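Local coordinates for extracellular solute-binding protein family 5 (Brucella melitensis, PDB 4ONY) that probably captures peptides or related solutes in the periplasm and delivers them to an ABC transporter for uptake, at residues A[29-34]-A[240-245]; A[84-89]-A[99-104]. All coordinates share one frame; numbering follows the deposited sequence.

Contact 1: residues A[29-34]-A[240-245]; sequences ADYTHF and LPSQRG
The phenol of Y31 lies across the pyrrolidine of P241 at about a right angle, with CE2 3.7 Å from P241 CB. Its CG sits between the backbone N and the carbonyl carbon (chi1 68°), the crowded position, and the ring runs on from there until OH comes 3.6 Å from S242 CB. Water 1 bridges that hydroxyl to the backbone N of S242, accepting from the amide. S242 OG turns to S100 O, while its CB meets the Y31 hydroxyl and, together with CA, F34 CE1, each at 3.9 Å from that ring atom; S242 O stands over one face of the phenylalanine ring. Two long loops meet here, one between strands 18-20 and 46-52, the other between strands 226-231 and 251-257; strands 46-52 and 251-257 pair in parallel in one mixed sheet of this solute-binding protein. Between the backbones, H33 CA points its hydrogen almost straight at P241 O (3.3 Å, angle at H 174°). Water 2 donates to P241 O and R244 O and accepts from F34 N, linking residues 29-34 to 240-245 through a solvent molecule. The side chain of H33 meets R244 with CB, 3.8 Å from R244 CB, and its imidazole leads away, with ND1 hydrogen-bonded to T37. R244 has CG anti to its backbone N (chi1 -178°); its CB, CG and CD pass T32 O, CD nearest at 3.5 Å, before NE reaches P39 O.

Contact 2: residues A[84-89]-A[99-104]; sequences YQTLML and YSLLAE
L101 packs its side chain against the carbonyl of T86 and against Q85, the two side chains of Q85 and L101 crossing at about a right angle. From L101 CB, 3.6 Å from L87 O and 4.2 Å from L89 CB, the chain runs out with CG anti to the backbone N (chi1 -172°). CG lies near T86 O and Q85 NE2. Both methyls reach Q85 NE2; CD2 in addition lies 3.6 Å from T86 O and meets Q85 CB. L102 packs on the same carbonyl with CB, CG and CD1, and its CD2 adjoins Q85 OE1; that amide's polar atoms are held by S213, W236 and Y235. A103 CB rests on L87 CB at 4.0 Å, and L87 and A103 both also touch F117 of strand 114-119. L87 O takes the amide of A103 in the carbonyl plane, on a lone pair (2.9 Å), and a weak second bond from L101 N. Beyond M88, whose CB lies 3.2 Å from Y99 O, the backbones of L89 and Y99 exchange two bonds, L89 N to Y99 O (2.7 Å) and Y99 N to L89 O. This hydrogen-bonded pair, followed by the non-hydrogen-bonded pair M88–S100, marks an antiparallel beta hairpin of strands 88-90 and 97-108, part of a larger antiparallel sheet.

Contact 2 is buried and rests on main-chain bonds between the hairpin strands and the residue leading into one of them, with leucine, alanine and methionine side chains packed about them. Contact 1, partly buried with exposed residues at its margin, joins loops more than 200 residues apart through ring packing, a CA-H...O contact and bridging waters. Their centres lie about 13 Å apart, and the two touch directly: Y31 OH packs on Y99 CB, and L89 CD2 against S242 O and Q243 NE2. Y99 extends the aromatic cluster, meeting Y31 edge-to-face and F34 with the planes at about 60°. The loops of contact 1 thus lie against the hairpin of contact 2.

Contact 1: residues A[29-34]-A[240-245]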
loop_
_atom_site.group_PDB
_atom_site.type_symbol
_atom_site.label_atom_id
_atom_site.label_comp_id
_atom_site.label_asym_id
_atom_site.label_seq_id
_atom_site.Cartn_x
_atom_site.Cartn_y
_atom_site.Cartn_z
ATOM N N ALA A 29 15.664 21.039 11.434
ATOM C CA ALA A 29 14.680 22.093 11.222
ATOM C C ALA A 29 15.037 23.001 10.062
ATOM O O ALA A 29 14.141 23.611 9.484
ATOM C CB ALA A 29 14.518 22.937 12.475
ATOM N N ASP A 30 16.344 23.131 9.753
ATOM C CA ASP A 30 16.816 24.068 8.716
ATOM C C ASP A 30 17.009 23.375 7.344
ATOM O O ASP A 30 17.691 23.901 6.496
ATOM C CB ASP A 30 18.086 24.835 9.160
ATOM C CG ASP A 30 19.301 23.891 9.540
ATOM O OD1 ASP A 30 19.087 22.679 9.706
ATOM O OD2 ASP A 30 20.467 24.367 9.716
ATOM N N TYR A 31 16.415 22.194 7.126
ATOM C CA TYR A 31 16.557 21.542 5.824
ATOM C C TYR A 31 16.095 22.528 4.720
ATOM O O TYR A 31 15.126 23.297 4.905
ATOM C CB TYR A 31 15.718 20.228 5.745
ATOM C CG TYR A 31 14.204 20.415 5.751
ATOM C CD1 TYR A 31 13.486 20.575 6.951
ATOM C CD2 TYR A 31 13.464 20.368 4.577
ATOM C CE1 TYR A 31 12.096 20.693 6.963
ATOM C CE2 TYR A 31 12.058 20.506 4.595
ATOM C CZ TYR A 31 11.387 20.690 5.792
ATOM O OH TYR A 31 9.997 20.818 5.862
ATOM N N THR A 32 16.729 22.461 3.560
ATOM C CA THR A 32 16.302 23.352 2.448
ATOM C C THR A 32 15.359 22.695 1.450
ATOM O O THR A 32 14.738 23.371 0.642
ATOM C CB THR A 32 17.511 23.881 1.720
ATOM O OG1 THR A 32 18.267 22.775 1.225
ATOM C CG2 THR A 32 18.363 24.756 2.709
ATOM N N HIS A 33 15.286 21.369 1.475
ATOM C CA HIS A 33 14.372 20.642 0.618
ATOM C C HIS A 33 14.313 19.182 1.114
ATOM O O HIS A 33 15.193 18.777 1.867
ATOM C CB HIS A 33 14.813 20.705 -0.840
ATOM C CG HIS A 33 16.103 20.016 -1.124
ATOM N ND1 HIS A 33 16.212 18.993 -2.052
ATOM C CD2 HIS A 33 17.352 20.205 -0.628
ATOM C CE1 HIS A 33 17.470 18.580 -2.104
ATOM N NE2 HIS A 33 18.175 19.283 -1.235
ATOM N N PHE A 34 13.288 18.440 0.704
ATOM C CA PHE A 34 13.281 16.989 0.917
ATOM C C PHE A 34 14.470 16.423 0.133
ATOM O O PHE A 34 14.795 16.894 -0.956
ATOM C CB PHE A 34 11.930 16.364 0.480
ATOM C CG PHE A 34 10.792 16.582 1.437
ATOM C CD1 PHE A 34 10.895 17.436 2.519
ATOM C CD2 PHE A 34 9.550 15.982 1.191
ATOM C CE1 PHE A 34 9.836 17.624 3.366
ATOM C CE2 PHE A 34 8.488 16.165 2.036
ATOM C CZ PHE A 34 8.622 17.001 3.123
ATOM N N LEU A 240 8.315 27.122 0.307
ATOM C CA LEU A 240 8.552 26.282 1.456
ATOM C C LEU A 240 9.663 25.243 1.177
ATOM O O LEU A 240 9.690 24.612 0.110
ATOM C CB LEU A 240 7.311 25.528 1.853
ATOM C CG LEU A 240 6.055 26.334 2.142
ATOM C CD1 LEU A 240 4.964 25.314 2.413
ATOM C CD2 LEU A 240 6.196 27.291 3.283
ATOM N N PRO A 241 10.534 25.026 2.180
ATOM C CA PRO A 241 11.477 23.949 2.039
ATOM C C PRO A 241 10.800 22.609 1.755
ATOM O O PRO A 241 11.320 21.840 0.950
ATOM C CB PRO A 241 12.218 23.974 3.361
ATOM C CG PRO A 241 12.242 25.447 3.721
ATOM C CD PRO A 241 10.863 25.906 3.325
ATOM N N SER A 242 9.614 22.385 2.302
ATOM C CA SER A 242 8.857 21.165 2.017
ATOM C C SER A 242 8.236 21.107 0.598
ATOM O O SER A 242 7.661 20.102 0.226
ATOM C CB SER A 242 7.753 20.944 3.053
ATOM O OG SER A 242 6.789 21.978 3.024
ATOM N N GLN A 243 8.358 22.173 -0.182
ATOM C CA GLN A 243 7.878 22.170 -1.573
ATOM C C GLN A 243 8.990 22.401 -2.600
ATOM O O GLN A 243 8.752 22.418 -3.813
ATOM C CB GLN A 243 6.780 23.207 -1.738
ATOM C CG GLN A 243 5.520 22.946 -0.916
ATOM C CD GLN A 243 4.645 21.861 -1.535
ATOM O OE1 GLN A 243 3.758 22.138 -2.319
ATOM N NE2 GLN A 243 4.962 20.615 -1.240
ATOM N N ARG A 244 10.208 22.563 -2.123
ATOM C CA ARG A 244 11.300 22.859 -3.009
ATOM C C ARG A 244 11.666 21.639 -3.902
ATOM O O ARG A 244 11.866 20.567 -3.385
ATOM C CB ARG A 244 12.495 23.318 -2.211
ATOM C CG ARG A 244 13.644 23.687 -3.127
ATOM C CD ARG A 244 14.488 24.785 -2.551
ATOM N NE ARG A 244 15.474 25.214 -3.559
ATOM C CZ ARG A 244 16.567 25.920 -3.287
ATOM N NH1 ARG A 244 16.848 26.272 -2.029
ATOM N NH2 ARG A 244 17.393 26.258 -4.277
ATOM N N GLY A 245 11.716 21.848 -5.223
ATOM C CA GLY A 245 11.866 20.780 -6.244
ATOM C C GLY A 245 10.645 19.900 -6.547
ATOM O O GLY A 245 10.766 18.866 -7.222
HETATM O O HOH W 1 8.723 23.709 4.951
HETATM O O HOH W 2 11.262 19.562 -0.791
#

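Contact 2: residues A[84-89]-A[99-104]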
loop_
_atom_site.group_PDB
_atom_site.type_symbol
_atom_site.label_atom_id
_atom_site.label_comp_id
_atom_site.label_asym_id
_atom_site.label_seq_id
_atom_site.Cartn_x
_atom_site.Cartn_y
_atom_site.Cartn_z
ATOM N N TYR A 84 -6.336 19.826 -3.049
ATOM C CA TYR A 84 -6.613 19.886 -1.645
ATOM C C TYR A 84 -5.391 19.457 -0.845
ATOM O O TYR A 84 -4.847 18.368 -1.068
ATOM C CB TYR A 84 -7.771 18.965 -1.331
ATOM C CG TYR A 84 -9.100 19.452 -1.927
ATOM C CD1 TYR A 84 -9.742 20.571 -1.424
ATOM C CD2 TYR A 84 -9.713 18.752 -2.965
ATOM C CE1 TYR A 84 -10.951 21.030 -1.968
ATOM C CE2 TYR A 84 -10.924 19.178 -3.493
ATOM C CZ TYR A 84 -11.537 20.309 -2.992
ATOM O OH TYR A 84 -12.731 20.708 -3.495
ATOM N N GLN A 85 -4.995 20.291 0.116
ATOM C CA GLN A 85 -3.820 20.029 0.928
ATOM C C GLN A 85 -4.180 19.665 2.341
ATOM O O GLN A 85 -5.290 19.894 2.808
ATOM C CB GLN A 85 -2.934 21.248 0.952
ATOM C CG GLN A 85 -2.436 21.660 -0.407
ATOM C CD GLN A 85 -1.480 22.835 -0.341
ATOM O OE1 GLN A 85 -1.797 23.871 0.203
ATOM N NE2 GLN A 85 -0.288 22.655 -0.922
ATOM N N THR A 86 -3.208 19.075 3.003
ATOM C CA THR A 86 -3.305 18.681 4.398
ATOM C C THR A 86 -2.510 19.677 5.265
ATOM O O THR A 86 -1.769 20.535 4.740
ATOM C CB THR A 86 -2.683 17.301 4.586
ATOM O OG1 THR A 86 -1.347 17.346 4.078
ATOM C CG2 THR A 86 -3.489 16.295 3.841
ATOM N N LEU A 87 -2.648 19.550 6.580
ATOM C CA LEU A 87 -1.917 20.438 7.458
ATOM C C LEU A 87 -0.429 20.197 7.344
ATOM O O LEU A 87 0.377 21.133 7.408
ATOM C CB LEU A 87 -2.388 20.273 8.893
ATOM C CG LEU A 87 -3.805 20.851 9.080
ATOM C CD1 LEU A 87 -4.479 20.256 10.314
ATOM C CD2 LEU A 87 -3.777 22.375 9.226
ATOM N N MET A 88 -0.048 18.926 7.206
ATOM C CA MET A 88 1.390 18.552 7.142
ATOM C C MET A 88 1.583 17.546 6.031
ATOM O O MET A 88 0.630 16.823 5.672
ATOM C CB MET A 88 1.860 17.979 8.477
ATOM C CG MET A 88 1.674 18.956 9.643
ATOM S SD MET A 88 2.392 18.395 11.194
ATOM C CE MET A 88 4.127 18.577 10.796
ATOM N N LEU A 89 2.787 17.527 5.478
ATOM C CA LEU A 89 3.100 16.752 4.290
ATOM C C LEU A 89 3.989 15.558 4.609
ATOM O O LEU A 89 5.055 15.705 5.222
ATOM C CB LEU A 89 3.845 17.637 3.290
ATOM C CG LEU A 89 4.279 17.005 1.976
ATOM C CD1 LEU A 89 3.105 16.599 1.113
ATOM C CD2 LEU A 89 5.183 17.973 1.232
ATOM N N TYR A 99 6.044 16.762 7.637
ATOM C CA TYR A 99 6.694 18.069 7.767
ATOM C C TYR A 99 5.674 19.175 7.469
ATOM O O TYR A 99 4.547 18.896 7.009
ATOM C CB TYR A 99 7.924 18.175 6.836
ATOM C CG TYR A 99 9.035 17.248 7.249
ATOM C CD1 TYR A 99 9.936 17.626 8.215
ATOM C CD2 TYR A 99 9.138 15.940 6.714
ATOM C CE1 TYR A 99 10.928 16.760 8.681
ATOM C CE2 TYR A 99 10.112 15.083 7.143
ATOM C CZ TYR A 99 11.004 15.485 8.160
ATOM O OH TYR A 99 12.006 14.639 8.646
ATOM N N SER A 100 6.058 20.418 7.753
ATOM C CA SER A 100 5.167 21.578 7.633
ATOM C C SER A 100 4.569 21.745 6.219
ATOM O O SER A 100 5.233 21.501 5.214
ATOM C CB SER A 100 5.899 22.848 8.046
ATOM O OG SER A 100 6.287 22.747 9.416
ATOM N N LEU A 101 3.285 22.055 6.150
ATOM C CA LEU A 101 2.654 22.476 4.859
ATOM C C LEU A 101 1.696 23.611 5.228
ATOM O O LEU A 101 2.178 24.689 5.632
ATOM C CB LEU A 101 1.995 21.310 4.147
ATOM C CG LEU A 101 1.477 21.572 2.732
ATOM C CD1 LEU A 101 2.635 21.955 1.826
ATOM C CD2 LEU A 101 0.705 20.350 2.184
ATOM N N LEU A 102 0.380 23.373 5.250
ATOM C CA LEU A 102 -0.519 24.471 5.668
ATOM C C LEU A 102 -0.241 24.903 7.113
ATOM O O LEU A 102 -0.324 26.103 7.434
ATOM C CB LEU A 102 -1.999 24.112 5.475
ATOM C CG LEU A 102 -2.530 24.125 4.037
ATOM C CD1 LEU A 102 -3.913 23.520 3.962
ATOM C CD2 LEU A 102 -2.588 25.537 3.480
ATOM N N ALA A 103 0.056 23.926 7.965
ATOM C CA ALA A 103 0.521 24.209 9.309
ATOM C C ALA A 103 2.031 24.472 9.287
ATOM O O ALA A 103 2.811 23.617 8.878
ATOM C CB ALA A 103 0.194 23.050 10.229
ATOM N N GLU A 104 2.422 25.673 9.676
ATOM C CA GLU A 104 3.835 26.031 9.721
ATOM C C GLU A 104 4.505 25.391 10.935
ATOM O O GLU A 104 5.666 25.032 10.872
ATOM C CB GLU A 104 4.006 27.552 9.784
ATOM C CG GLU A 104 5.446 28.023 9.627
ATOM C CD GLU A 104 5.574 29.551 9.564
ATOM O OE1 GLU A 104 4.594 30.278 9.809
ATOM O OE2 GLU A 104 6.667 30.016 9.242
#